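Local coordinates for leucyl aminopeptidase (Trypanosoma brucei brucei, PDB 5NTD), which probably removes leucine and other amino-terminal residues from peptides as an M17 aminopeptidase, with two manganese ions and the inhibitor bestatin held in its active site, at residues Leu42-Val48 against Thr139-Phe144; Val123-Thr128 against Ala156-Gly161; Ala372-Ile376 against Thr461-Glu465. All coordinates share one frame; numbering follows the deposited sequence.

Contact 1. Residues Leu42-Val48 against Thr139-Phe144. Unlike the reference sequence in segment 139-144: Thr139 (reference Ala).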
loop_
_atom_site.group_PDB
_atom_site.type_symbol
_atom_site.label_atom_id
_atom_site.label_comp_id
_atom_site.label_asym_id
_atom_site.label_seq_id
_atom_site.Cartn_x
_atom_site.Cartn_y
_atom_site.Cartn_z
ATOM N N LEU G 42 9.435 44.623 -38.686
ATOM C CA LEU G 42 9.391 43.416 -37.828
ATOM C C LEU G 42 9.560 42.159 -38.649
ATOM O O LEU G 42 9.172 42.074 -39.820
ATOM C CB LEU G 42 8.116 43.358 -37.041
ATOM C CG LEU G 42 8.216 44.150 -35.733
ATOM C CD1 LEU G 42 8.614 45.602 -35.936
ATOM C CD2 LEU G 42 6.868 44.122 -35.063
ATOM N N SER G 43 10.171 41.171 -38.025
ATOM C CA SER G 43 10.456 39.878 -38.709
ATOM C C SER G 43 9.173 39.135 -39.072
ATOM O O SER G 43 9.154 38.299 -39.968
ATOM C CB SER G 43 11.339 38.996 -37.826
ATOM O OG SER G 43 12.612 39.583 -37.558
ATOM N N SER G 44 8.116 39.384 -38.312
ATOM C CA SER G 44 6.829 38.676 -38.484
ATOM C C SER G 44 5.703 39.428 -37.818
ATOM O O SER G 44 5.923 40.479 -37.218
ATOM C CB SER G 44 6.893 37.230 -37.913
ATOM O OG SER G 44 6.855 37.196 -36.487
ATOM N N GLY G 45 4.522 38.802 -37.814
ATOM C CA GLY G 45 3.325 39.351 -37.127
ATOM C C GLY G 45 3.238 39.211 -35.619
ATOM O O GLY G 45 2.237 39.591 -34.989
ATOM N N LEU G 46 4.319 38.732 -35.016
ATOM C CA LEU G 46 4.389 38.659 -33.556
ATOM C C LEU G 46 5.679 39.269 -33.054
ATOM O O LEU G 46 6.755 38.984 -33.566
ATOM C CB LEU G 46 4.298 37.199 -33.098
ATOM C CG LEU G 46 4.390 36.970 -31.602
ATOM C CD1 LEU G 46 3.209 37.567 -30.838
ATOM C CD2 LEU G 46 4.492 35.467 -31.322
ATOM N N ALA G 47 5.559 40.077 -32.022
ATOM C CA ALA G 47 6.742 40.576 -31.313
ATOM C C ALA G 47 6.539 40.439 -29.832
ATOM O O ALA G 47 5.424 40.657 -29.318
ATOM C CB ALA G 47 7.007 42.039 -31.651
ATOM N N VAL G 48 7.630 40.130 -29.144
ATOM C CA VAL G 48 7.593 39.915 -27.691
ATOM C C VAL G 48 8.494 40.935 -27.018
ATOM O O VAL G 48 9.615 41.162 -27.460
ATOM C CB VAL G 48 8.015 38.483 -27.336
ATOM C CG1 VAL G 48 7.803 38.197 -25.848
ATOM C CG2 VAL G 48 7.261 37.466 -28.176
ATOM N N THR G 139 7.988 31.024 -39.081
ATOM C CA THR G 139 8.192 32.460 -38.925
ATOM C C THR G 139 9.331 32.722 -37.943
ATOM O O THR G 139 9.765 31.852 -37.175
ATOM C CB THR G 139 6.951 33.224 -38.437
ATOM O OG1 THR G 139 6.709 32.970 -37.036
ATOM C CG2 THR G 139 5.726 32.837 -39.256
ATOM N N THR G 140 9.811 33.956 -37.996
ATOM C CA THR G 140 10.802 34.473 -37.076
ATOM C C THR G 140 10.110 35.435 -36.144
ATOM O O THR G 140 9.465 36.379 -36.580
ATOM C CB THR G 140 11.955 35.138 -37.817
ATOM O OG1 THR G 140 12.660 34.132 -38.556
ATOM C CG2 THR G 140 12.951 35.746 -36.853
ATOM N N VAL G 141 10.252 35.194 -34.851
ATOM C CA VAL G 141 9.656 36.063 -33.816
ATOM C C VAL G 141 10.744 36.896 -33.142
ATOM O O VAL G 141 11.721 36.360 -32.620
ATOM C CB VAL G 141 8.888 35.241 -32.729
ATOM C CG1 VAL G 141 8.323 36.140 -31.646
ATOM C CG2 VAL G 141 7.780 34.434 -33.381
ATOM N N ASP G 142 10.525 38.201 -33.105
ATOM C CA ASP G 142 11.445 39.124 -32.459
ATOM C C ASP G 142 11.126 39.149 -30.969
ATOM O O ASP G 142 10.022 39.433 -30.565
ATOM C CB ASP G 142 11.360 40.531 -33.035
ATOM C CG ASP G 142 11.725 40.586 -34.514
ATOM O OD1 ASP G 142 12.654 39.873 -34.956
ATOM O OD2 ASP G 142 11.102 41.387 -35.228
ATOM N N VAL G 143 12.116 38.763 -30.175
ATOM C CA VAL G 143 12.005 38.776 -28.712
ATOM C C VAL G 143 12.928 39.847 -28.190
ATOM O O VAL G 143 14.149 39.686 -28.078
ATOM C CB VAL G 143 12.339 37.408 -28.088
ATOM C CG1 VAL G 143 12.034 37.407 -26.610
ATOM C CG2 VAL G 143 11.548 36.309 -28.768
ATOM N N PHE G 144 12.311 40.949 -27.822
ATOM C CA PHE G 144 13.040 42.105 -27.281
ATOM C C PHE G 144 13.130 41.936 -25.785
ATOM O O PHE G 144 12.116 41.930 -25.074
ATOM C CB PHE G 144 12.325 43.417 -27.583
ATOM C CG PHE G 144 12.340 43.794 -29.040
ATOM C CD1 PHE G 144 11.419 43.262 -29.926
ATOM C CD2 PHE G 144 13.285 44.713 -29.526
ATOM C CE1 PHE G 144 11.442 43.618 -31.260
ATOM C CE2 PHE G 144 13.305 45.077 -30.866
ATOM C CZ PHE G 144 12.393 44.518 -31.730
HETATM O O HOH W 1 5.377 34.910 -35.959
#

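Contact 2. Residues Val123-Thr128 against Ala156-Gly161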
loop_
_atom_site.group_PDB
_atom_site.type_symbol
_atom_site.label_atom_id
_atom_site.label_comp_id
_atom_site.label_asym_id
_atom_site.label_seq_id
_atom_site.Cartn_x
_atom_site.Cartn_y
_atom_site.Cartn_z
ATOM N N VAL G 123 11.494 34.531 -17.416
ATOM C CA VAL G 123 11.726 34.882 -18.825
ATOM C C VAL G 123 11.268 33.726 -19.723
ATOM O O VAL G 123 10.520 33.917 -20.667
ATOM C CB VAL G 123 13.218 35.228 -19.130
ATOM C CG1 VAL G 123 13.468 35.398 -20.618
ATOM C CG2 VAL G 123 13.612 36.510 -18.406
ATOM N N THR G 124 11.731 32.534 -19.393
ATOM C CA THR G 124 11.341 31.317 -20.130
ATOM C C THR G 124 9.806 31.162 -20.194
ATOM O O THR G 124 9.229 30.982 -21.248
ATOM C CB THR G 124 11.961 30.052 -19.520
ATOM O OG1 THR G 124 13.383 30.127 -19.672
ATOM C CG2 THR G 124 11.452 28.800 -20.221
ATOM N N ALA G 125 9.182 31.277 -19.049
ATOM C CA ALA G 125 7.708 31.088 -18.957
ATOM C C ALA G 125 6.944 32.153 -19.770
ATOM O O ALA G 125 6.002 31.877 -20.481
ATOM C CB ALA G 125 7.257 31.111 -17.508
ATOM N N LEU G 126 7.396 33.400 -19.665
ATOM C CA LEU G 126 6.782 34.516 -20.425
ATOM C C LEU G 126 6.878 34.312 -21.944
ATOM O O LEU G 126 5.907 34.467 -22.681
ATOM C CB LEU G 126 7.423 35.829 -20.080
ATOM C CG LEU G 126 7.224 36.256 -18.636
ATOM C CD1 LEU G 126 8.100 37.451 -18.356
ATOM C CD2 LEU G 126 5.763 36.601 -18.353
ATOM N N VAL G 127 8.041 33.953 -22.404
ATOM C CA VAL G 127 8.240 33.803 -23.843
ATOM C C VAL G 127 7.431 32.579 -24.311
ATOM O O VAL G 127 6.855 32.558 -25.410
ATOM C CB VAL G 127 9.718 33.718 -24.235
ATOM C CG1 VAL G 127 9.875 33.561 -25.741
ATOM C CG2 VAL G 127 10.430 34.984 -23.812
ATOM N N THR G 128 7.438 31.539 -23.494
ATOM C CA THR G 128 6.670 30.292 -23.824
ATOM C C THR G 128 5.190 30.658 -24.034
ATOM O O THR G 128 4.595 30.292 -25.022
ATOM C CB THR G 128 6.805 29.234 -22.732
ATOM O OG1 THR G 128 8.154 28.761 -22.725
ATOM C CG2 THR G 128 5.860 28.069 -22.975
ATOM N N ALA G 156 17.639 30.645 -21.246
ATOM C CA ALA G 156 16.225 30.754 -20.903
ATOM C C ALA G 156 15.353 30.722 -22.132
ATOM O O ALA G 156 14.317 30.063 -22.156
ATOM C CB ALA G 156 15.951 32.012 -20.119
ATOM N N VAL G 157 15.795 31.422 -23.161
ATOM C CA VAL G 157 15.060 31.459 -24.434
ATOM C C VAL G 157 15.255 30.173 -25.218
ATOM O O VAL G 157 14.320 29.650 -25.828
ATOM C CB VAL G 157 15.461 32.662 -25.289
ATOM C CG1 VAL G 157 14.812 32.599 -26.661
ATOM C CG2 VAL G 157 15.049 33.938 -24.578
ATOM N N ALA G 158 16.463 29.642 -25.174
ATOM C CA ALA G 158 16.742 28.326 -25.775
ATOM C C ALA G 158 15.785 27.223 -25.260
ATOM O O ALA G 158 15.325 26.366 -26.018
ATOM C CB ALA G 158 18.177 27.899 -25.505
ATOM N N ARG G 159 15.464 27.270 -23.985
ATOM C CA ARG G 159 14.638 26.199 -23.354
ATOM C C ARG G 159 13.143 26.472 -23.412
ATOM O O ARG G 159 12.347 25.658 -22.995
ATOM C CB ARG G 159 15.105 25.888 -21.905
ATOM C CG ARG G 159 14.647 26.848 -20.818
ATOM C CD ARG G 159 15.150 26.406 -19.451
ATOM N NE ARG G 159 16.325 27.138 -18.973
ATOM C CZ ARG G 159 17.583 26.667 -18.939
ATOM N NH1 ARG G 159 17.889 25.456 -19.406
ATOM N NH2 ARG G 159 18.555 27.406 -18.439
ATOM N N CYS G 160 12.767 27.619 -23.951
ATOM C CA CYS G 160 11.363 28.042 -23.925
ATOM C C CYS G 160 10.614 27.521 -25.138
ATOM O O CYS G 160 11.189 27.068 -26.110
ATOM C CB CYS G 160 11.227 29.567 -23.828
ATOM S SG CYS G 160 11.209 30.392 -25.442
ATOM N N GLY G 161 9.311 27.633 -25.049
ATOM C CA GLY G 161 8.431 27.339 -26.160
ATOM C C GLY G 161 8.366 25.867 -26.490
ATOM O O GLY G 161 8.710 25.015 -25.678
HETATM O O HOH W 2 15.213 29.514 -17.798
#

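Contact 3. Residues Ala372-Ile376 against Thr461-Glu465. With MN (manganese (II) ion), chain B; MN (manganese (II) ion), chain C; BES (2-(3-amino-2-hydroxy-4-phenyl-butyrylamino)-4-methyl-pentanoic acid), chain D; BCT (bicarbonate ion), chain E.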
loop_
_atom_site.group_PDB
_atom_site.type_symbol
_atom_site.label_atom_id
_atom_site.label_comp_id
_atom_site.label_asym_id
_atom_site.label_seq_id
_atom_site.Cartn_x
_atom_site.Cartn_y
_atom_site.Cartn_z
ATOM N N ALA G 372 18.826 1.463 -7.098
ATOM C CA ALA G 372 19.974 2.356 -6.799
ATOM C C ALA G 372 21.174 2.041 -7.721
ATOM O O ALA G 372 22.275 1.698 -7.276
ATOM C CB ALA G 372 20.373 2.274 -5.338
ATOM N N GLU G 373 20.895 2.156 -9.001
ATOM C CA GLU G 373 21.825 1.766 -10.084
ATOM C C GLU G 373 22.816 2.870 -10.443
ATOM O O GLU G 373 23.921 2.616 -10.877
ATOM C CB GLU G 373 21.044 1.354 -11.325
ATOM C CG GLU G 373 20.532 2.465 -12.276
ATOM C CD GLU G 373 19.427 3.377 -11.758
ATOM O OE1 GLU G 373 19.294 4.544 -12.284
ATOM O OE2 GLU G 373 18.628 2.943 -10.838
ATOM N N GLY G 374 22.373 4.092 -10.271
ATOM C CA GLY G 374 23.089 5.253 -10.756
ATOM C C GLY G 374 24.413 5.393 -10.071
ATOM O O GLY G 374 25.439 5.613 -10.700
ATOM N N ARG G 375 24.394 5.248 -8.765
ATOM C CA ARG G 375 25.597 5.415 -7.994
ATOM C C ARG G 375 26.630 4.358 -8.351
ATOM O O ARG G 375 27.837 4.586 -8.276
ATOM C CB ARG G 375 25.281 5.417 -6.495
ATOM C CG ARG G 375 24.886 4.067 -5.952
ATOM C CD ARG G 375 24.252 4.220 -4.582
ATOM N NE ARG G 375 22.949 4.889 -4.677
ATOM C CZ ARG G 375 22.259 5.322 -3.633
ATOM N NH1 ARG G 375 22.741 5.171 -2.405
ATOM N NH2 ARG G 375 21.129 5.933 -3.812
ATOM N N ILE G 376 26.140 3.182 -8.723
ATOM C CA ILE G 376 27.034 2.058 -9.111
ATOM C C ILE G 376 27.753 2.374 -10.425
ATOM O O ILE G 376 28.946 2.244 -10.587
ATOM C CB ILE G 376 26.241 0.749 -9.253
ATOM C CG1 ILE G 376 25.776 0.287 -7.856
ATOM C CG2 ILE G 376 27.082 -0.315 -9.925
ATOM C CD1 ILE G 376 24.844 -0.890 -7.869
ATOM N N THR G 461 27.556 -1.818 0.925
ATOM C CA THR G 461 26.277 -1.957 0.188
ATOM C C THR G 461 26.124 -0.774 -0.791
ATOM O O THR G 461 26.912 0.155 -0.778
ATOM C CB THR G 461 25.069 -1.945 1.125
ATOM O OG1 THR G 461 24.974 -0.652 1.734
ATOM C CG2 THR G 461 25.213 -3.019 2.216
ATOM N N ASN G 462 25.126 -0.853 -1.653
ATOM C CA ASN G 462 24.731 0.273 -2.498
ATOM C C ASN G 462 23.550 1.091 -1.978
ATOM O O ASN G 462 23.025 1.935 -2.682
ATOM C CB ASN G 462 24.431 -0.189 -3.917
ATOM C CG ASN G 462 23.056 -0.764 -4.068
ATOM O OD1 ASN G 462 22.568 -1.506 -3.206
ATOM N ND2 ASN G 462 22.432 -0.482 -5.200
ATOM N N LEU G 463 23.104 0.794 -0.774
ATOM C CA LEU G 463 21.955 1.479 -0.216
ATOM C C LEU G 463 22.073 1.625 1.267
ATOM O O LEU G 463 22.436 0.716 1.978
ATOM C CB LEU G 463 20.657 0.749 -0.543
ATOM C CG LEU G 463 19.351 1.510 -0.224
ATOM C CD1 LEU G 463 19.160 2.656 -1.193
ATOM C CD2 LEU G 463 18.128 0.624 -0.275
ATOM N N MET G 464 21.675 2.784 1.732
ATOM C CA MET G 464 21.701 3.130 3.177
ATOM C C MET G 464 20.787 2.209 3.992
ATOM O O MET G 464 19.692 1.926 3.587
ATOM C CB MET G 464 21.244 4.556 3.416
ATOM C CG MET G 464 21.984 5.601 2.605
ATOM S SD MET G 464 20.747 6.698 1.855
ATOM C CE MET G 464 20.505 5.666 0.376
ATOM N N GLU G 465 21.289 1.767 5.125
ATOM C CA GLU G 465 20.491 1.053 6.128
ATOM C C GLU G 465 19.303 1.913 6.577
ATOM O O GLU G 465 18.186 1.449 6.620
ATOM C CB GLU G 465 21.356 0.659 7.340
ATOM C CG GLU G 465 20.661 -0.070 8.499
ATOM C CD GLU G 465 19.873 -1.313 8.074
ATOM O OE1 GLU G 465 20.204 -1.943 7.050
ATOM O OE2 GLU G 465 18.890 -1.667 8.761
HETATM MN MN MN B . 18.028 6.017 -12.021
HETATM MN MN MN C . 16.931 3.692 -10.132
HETATM N N2 BES D . 16.849 7.553 -11.437
HETATM C C1 BES D . 16.298 7.427 -10.089
HETATM C C6 BES D . 16.184 8.779 -9.342
HETATM C C7 BES D . 14.986 9.640 -9.634
HETATM C C8 BES D . 14.977 10.503 -10.721
HETATM C C12 BES D . 13.885 9.631 -8.787
HETATM C C9 BES D . 13.872 11.308 -10.983
HETATM C C11 BES D . 12.768 10.439 -9.051
HETATM C C10 BES D . 12.755 11.273 -10.152
HETATM C C2 BES D . 17.209 6.431 -9.340
HETATM O O2 BES D . 17.843 5.435 -10.199
HETATM C C3 BES D . 16.358 5.687 -8.353
HETATM O O3 BES D . 15.825 4.654 -8.820
HETATM N N1 BES D . 16.354 6.224 -7.122
HETATM C C4 BES D . 15.635 5.714 -5.992
HETATM C C13 BES D . 16.484 4.753 -5.167
HETATM C C14 BES D . 15.696 3.884 -4.187
HETATM C C15 BES D . 14.432 3.213 -4.709
HETATM C C16 BES D . 16.582 2.773 -3.680
HETATM C C5 BES D . 15.220 6.820 -5.082
HETATM O O1 BES D . 14.095 6.755 -4.588
HETATM O O4 BES D . 15.998 7.747 -4.840
HETATM C C BCT E . 20.736 5.639 -7.486
HETATM O O1 BCT E . 20.452 5.435 -8.792
HETATM O O2 BCT E . 21.838 5.412 -6.984
HETATM O O3 BCT E . 19.833 6.039 -6.712
#

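Contact 1. Residues Leu42-Val48 against Thr139-Phe144
Asp142 grips Ser43, in the turn ahead of strand 46-52, with both oxygens of its carboxylate. Its CB lies on the same face of the sheet as the Ala47 methyl, and with CG beside the backbone N (chi1 -62°) the chain bends back toward Ser43. CG comes up to the Ser43 hydroxymethyl group. OD1 accepts the Ser43 hydroxyl, OG to OD1 2.6 Å, while OD2 takes the Ser43 amide over 3.0 Å from N, almost straight at 175°; both donors come from the syn side. Beyond Ser43, OD2 also bonds to the Tyr34 hydroxyl and OD1 to the side-chain NE2 of Gln185, and CB and CG of Leu42 lie against OD2. One residue on, Ser44 OG, set between its own N and carbonyl carbon (chi1 75°), donates to Thr140 O at 2.7 Å from well above the carbonyl plane. The same OG accepts a water that also bonds Thr139 OG1, and weakly the Leu46 amide. Thr139 differs from the reference sequence, which has alanine.

Farther along, parallel strand pairing takes over: Val48 N donates to Asp142 O at 2.9 Å, and Phe144 N to Val48 O at 2.7 Å. That carbonyl oxygen also lies at the edge of the Phe144 ring. On the face opposite Asp142, Val141 CG1 packs on Leu46 CD2 and on Val48 CG2, both at 3.9 Å, under helix 120-131. These are neighbouring central strands of the mixed sheet in the N-terminal, macro-type domain. With several donors gathered round a buried carboxylate, Asp142 is probably kept ionised, and two bonds to one serine fix the turn against the strand where direct backbone pairing has not yet begun.

Contact 2. Residues Val123-Thr128 against Ala156-Gly161
Thr124 and Thr128, one helical turn apart, carry the polar grip of helix 120-131 on Ala156 and Gly161, at the end of helix 150-158 in the N-terminal, macro-type domain. Thr124 OG1 donates to Ala156 O at 2.7 Å, reaching that oxygen from the flank, with a C=O...donor angle of 105°; Pro120 O, in the first turn of the same helix, is a second partner of this hydroxyl. The Ala156 methyl is only 3.2 Å from the same OG1. At the other threonine, Gly161 N points nearly straight (170°) at Thr128 OG1, 2.8 Å away, and the Thr128 hydroxyl in turn donates a hydrogen bond to Thr124 O, the oxygen that also takes the Thr128 amide.

Cys160 fills the tight part between the two threonines. Its CB sits 3.4 Å from Thr128 OG1 and also meets Thr124 O and CG2. With SG turned between N and the carbonyl carbon (chi1 88°), the sulfur reaches Val127 CG1 at 3.5 Å on the buried side. Val123 CG1 touches the Ala156 methyl more loosely, at 4.2 Å.

The other side is wetter. Here the aliphatic CG of Arg159 passes 3.7 Å from Thr124 OG1, and a water in the guanidinium plane joins that hydroxyl to Arg159 NE. The arginine's far end ties the contact to the catalytic part of the chain, through NH1 to Thr507 O and through NH2, as a salt bridge, to Glu437. Beneath the contact, Val157 and Cys160 rest on Leu184 of strand 183-188 and Val123 on Val107 of strand 99-107, while Ala158 packs against helix 196-214.

Contact 3. Residues Ala372-Ile376 against Thr461-Glu465
The Arg375 guanidinium meets the bicarbonate at its edge, with the anion's carbon near the guanidinium plane, and the Met464 methyl CE lies at the edge too, 3.6 Å from NH1. Asn462 O lies oblique to the guanidinium and is nearest to the methylene CD of Arg375, at 3.2 Å. The bond from Arg375 NE to bicarbonate O2 is 2.6 Å and almost straight (173°), and NH2 adds a longer one to O3. Setting CG between N and the carbonyl carbon (chi1 71°) and bending at chi3 brings the guanidinium round alongside the anion, whose O2 also takes the Arg375 amide; the Gly374 amide serves O1.

This is the two-metal centre of an M17 aminopeptidase, beside helix 374-387. Glu373 points away from Asn462 and bridges the manganese ions, OE1 to one and OE2 to the other; Asp294 serves both, Lys289 and Asp312 one, Asp371 the other. Bestatin O2 lies between the ions. Ala372 CB touches Leu463 CD1, which in turn packs 3.6 Å from bestatin C16, on the inhibitor's leucine side chain.

The Asn462 amide is a second flat group. ND2 donates to Ala372 O at 3.0 Å from above the carbonyl plane, in a bent bond, and Ile376 CD1 comes to 3.6 Å from this nitrogen. Ile368 N on OD1 and Asn369 O on ND2 fix which way the amide is turned.

How the contacts relate
Contacts 1 and 2 belong to the N-terminal domain and interlock along the chain, their segments alternating in the order 42-48, 123-128, 139-144, 156-161. Their centres are 14 Å apart, and they touch where Val143 CG1 of strand 140-145 packs 4.0 Å from Val127 CG2 of helix 120-131, so that this helix is shared between packing on the sheet and contact 2. Contact 3 comes later in sequence, in the catalytic domain and on the opposite side of the chain's centre, its centre about 36 Å from that of contact 2 and about 50 Å from that of contact 1. The metal site and bestatin thus lie well apart from both N-terminal contacts.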